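Local coordinates for cephalosporin hydroxylase CMCI (PDB 2BM8) that probably takes part in the 7-alpha-hydroxylation of cephalosporins during cephamycin biosynthesis, and has a fold of the methyltransferase type, at the interface of chains A and B. Residues are numbered along the deposited sequence; one frame, centred on the assembly and turned at random. Chains: chain A/B, Cephalosporin hydroxylase CMCI.

The interface of chains A and B. Residues chain A 32, 46-48, 50; chain B 215-216, 219-220.
Two loop segments of chain A, one holding A:Arg32 and one running from A:Arg46 to A:Tyr50, meet the loop of chain B that follows strand 211-214. The protein belongs to the rhamnosyl O-methyltransferase/CmcI family, and this patch is part of a two-fold symmetric interface, recurs with the chains exchanged, and may contribute to the six-copy deposited assembly. B:Asn219 lies against the backbone of A:Arg46 and A:Asp47. Its CG sits anti to its own carbonyl carbon (chi1 -57°), which sets the amide beside two carbonyl oxygens. B:Asn219 ND2, of the amide, makes a weak hydrogen bond to A:Asp47 O at 2.9 Å. Amide OD1 reaches A:Arg46 O through water 2. A:Arg32 supports the A:Asp47 carbonyl from within chain A. Its bent side chain meets A:Asp47 end-on, with A:Arg32 NH1 3.0 Å from A:Asp47 O and approaching above the carbonyl plane. NH2 forms a salt bridge to carboxylate OD2. The guanidinium also comes tip to tip with the B:Asn219 amide, the planes 73° apart. An alanine in place of A:Arg32 would remove both bonds to A:Asp47 and would probably loosen the loop that presents its carbonyl to B:Asn219. Water 1 links A:Leu48 O with B:Met215 O and B:Asn219 N. Beside it, A:Leu48 CD1 packs on B:Ala220 CA at 3.8 Å. A:Leu48 CG lies over one face of the A:Tyr50 ring, toward the rim. The A:Tyr50 side chain crosses that of B:Leu216 at about a right angle, A:Tyr50 CE2 lying 4.1 Å from B:Leu216 CD1.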
ATOM      1  N   ARG A  32     -12.944   4.919 -24.372  1.00 21.52           N
ATOM      2  CA  ARG A  32     -13.020   3.539 -24.834  1.00 20.28           C
ATOM      3  C   ARG A  32     -14.396   3.258 -25.398  1.00 19.07           C
ATOM      4  O   ARG A  32     -15.347   3.917 -25.023  1.00 18.47           O
ATOM      5  CB  ARG A  32     -12.760   2.585 -23.668  1.00 20.36           C
ATOM      6  CG  ARG A  32     -13.888   2.535 -22.634  1.00 20.36           C
ATOM      7  CD  ARG A  32     -13.473   2.059 -21.259  1.00 20.65           C
ATOM      8  NE  ARG A  32     -12.434   2.908 -20.696  1.00 22.12           N
ATOM      9  CZ  ARG A  32     -11.826   2.697 -19.536  1.00 22.29           C
ATOM     10  NH1 ARG A  32     -12.153   1.659 -18.771  1.00 22.85           N
ATOM     11  NH2 ARG A  32     -10.896   3.542 -19.130  1.00 21.54           N
ATOM     12  N   ARG A  46      -8.408  -1.447 -17.411  1.00 20.39           N
ATOM     13  CA  ARG A  46      -8.888  -2.125 -16.220  1.00 21.16           C
ATOM     14  C   ARG A  46      -9.559  -1.200 -15.198  1.00 20.96           C
ATOM     15  O   ARG A  46     -10.260  -1.668 -14.308  1.00 20.86           O
ATOM     16  CB  ARG A  46      -7.742  -2.988 -15.640  1.00 21.90           C
ATOM     17  CG  ARG A  46      -7.549  -4.269 -16.510  1.00 24.57           C
ATOM     18  CD  ARG A  46      -6.305  -5.181 -16.292  1.00 28.83           C
ATOM     19  NE  ARG A  46      -6.086  -5.711 -14.944  1.00 30.51           N
ATOM     20  CZ  ARG A  46      -7.015  -6.219 -14.150  1.00 33.28           C
ATOM     21  NH1 ARG A  46      -8.283  -6.290 -14.545  1.00 35.25           N
ATOM     22  NH2 ARG A  46      -6.678  -6.653 -12.930  1.00 32.29           N
ATOM     23  N   ASP A  47      -9.393   0.108 -15.360  1.00 20.81           N
ATOM     24  CA  ASP A  47     -10.053   1.093 -14.498  1.00 20.97           C
ATOM     25  C   ASP A  47     -11.540   1.287 -14.860  1.00 21.09           C
ATOM     26  O   ASP A  47     -12.026   0.786 -15.878  1.00 21.04           O
ATOM     27  CB  ASP A  47      -9.302   2.434 -14.545  1.00 21.15           C
ATOM     28  CG  ASP A  47      -9.249   3.044 -15.955  1.00 22.63           C
ATOM     29  OD1 ASP A  47      -9.288   4.279 -16.082  1.00 25.70           O
ATOM     30  OD2 ASP A  47      -9.159   2.381 -17.007  1.00 25.25           O
ATOM     31  N   LEU A  48     -12.243   2.050 -14.028  1.00 21.12           N
ATOM     32  CA  LEU A  48     -13.703   2.108 -14.037  1.00 21.14           C
ATOM     33  C   LEU A  48     -14.277   2.656 -15.354  1.00 21.30           C
ATOM     34  O   LEU A  48     -15.279   2.139 -15.864  1.00 21.01           O
ATOM     35  CB  LEU A  48     -14.169   2.942 -12.832  1.00 20.89           C
ATOM     36  CG  LEU A  48     -15.625   2.886 -12.368  1.00 21.17           C
ATOM     37  CD1 LEU A  48     -16.228   1.494 -12.442  1.00 20.36           C
ATOM     38  CD2 LEU A  48     -15.735   3.429 -10.961  1.00 21.73           C
ATOM     39  N   TYR A  50     -14.935   5.996 -15.697  1.00 22.44           N
ATOM     40  CA  TYR A  50     -15.621   7.230 -15.331  1.00 22.92           C
ATOM     41  C   TYR A  50     -15.330   7.556 -13.867  1.00 23.87           C
ATOM     42  O   TYR A  50     -14.654   6.791 -13.159  1.00 24.18           O
ATOM     43  CB  TYR A  50     -17.134   7.098 -15.576  1.00 22.64           C
ATOM     44  CG  TYR A  50     -17.750   5.853 -14.943  1.00 22.72           C
ATOM     45  CD1 TYR A  50     -18.331   5.905 -13.673  1.00 21.17           C
ATOM     46  CD2 TYR A  50     -17.749   4.628 -15.615  1.00 21.29           C
ATOM     47  CE1 TYR A  50     -18.886   4.785 -13.095  1.00 20.59           C
ATOM     48  CE2 TYR A  50     -18.303   3.498 -15.035  1.00 21.12           C
ATOM     49  CZ  TYR A  50     -18.870   3.576 -13.766  1.00 19.97           C
ATOM     50  OH  TYR A  50     -19.425   2.453 -13.176  1.00 16.39           O
TER
ATOM     51  N   MET B 215     -18.031  -2.627 -21.377  1.00 13.54           N
ATOM     52  CA  MET B 215     -17.070  -1.888 -20.572  1.00 13.34           C
ATOM     53  C   MET B 215     -17.680  -0.959 -19.544  1.00 13.72           C
ATOM     54  O   MET B 215     -16.956  -0.463 -18.687  1.00 14.08           O
ATOM     55  CB  MET B 215     -16.143  -1.090 -21.473  1.00 12.87           C
ATOM     56  CG  MET B 215     -15.303  -1.949 -22.372  1.00 12.23           C
ATOM     57  SD  MET B 215     -14.326  -3.179 -21.515  1.00 11.08           S
ATOM     58  CE  MET B 215     -12.956  -2.132 -20.948  1.00 11.15           C
ATOM     59  N   LEU B 216     -18.985  -0.711 -19.619  1.00 13.95           N
ATOM     60  CA  LEU B 216     -19.670   0.034 -18.563  1.00 14.30           C
ATOM     61  C   LEU B 216     -19.745  -0.758 -17.256  1.00 13.93           C
ATOM     62  O   LEU B 216     -19.638  -0.184 -16.167  1.00 14.21           O
ATOM     63  CB  LEU B 216     -21.080   0.435 -18.996  1.00 14.61           C
ATOM     64  CG  LEU B 216     -21.779   1.474 -18.102  1.00 15.08           C
ATOM     65  CD1 LEU B 216     -20.997   2.757 -18.035  1.00 15.40           C
ATOM     66  CD2 LEU B 216     -23.193   1.760 -18.609  1.00 15.86           C
ATOM     67  N   ASN B 219     -15.597  -3.457 -15.520  1.00 13.24           N
ATOM     68  CA  ASN B 219     -14.602  -3.085 -14.492  1.00 13.30           C
ATOM     69  C   ASN B 219     -15.229  -2.589 -13.176  1.00 13.49           C
ATOM     70  O   ASN B 219     -14.549  -2.037 -12.337  1.00 14.31           O
ATOM     71  CB  ASN B 219     -13.612  -2.050 -15.047  1.00 12.73           C
ATOM     72  CG  ASN B 219     -12.891  -2.539 -16.308  1.00 12.42           C
ATOM     73  OD1 ASN B 219     -12.521  -3.711 -16.417  1.00 13.39           O
ATOM     74  ND2 ASN B 219     -12.702  -1.642 -17.267  1.00 10.76           N
ATOM     75  N   ALA B 220     -16.521  -2.806 -12.975  1.00 13.78           N
ATOM     76  CA  ALA B 220     -17.224  -2.150 -11.861  1.00 13.89           C
ATOM     77  C   ALA B 220     -17.294  -2.958 -10.558  1.00 13.80           C
ATOM     78  O   ALA B 220     -17.657  -2.420  -9.532  1.00 14.30           O
ATOM     79  CB  ALA B 220     -18.623  -1.729 -12.304  1.00 13.74           C
TER
HETATM   80  O   HOH W   1     -16.807  -0.583 -15.633  1.00 38.03           O
HETATM   81  O   HOH W   2     -10.651  -4.727 -14.303  1.00 39.95           O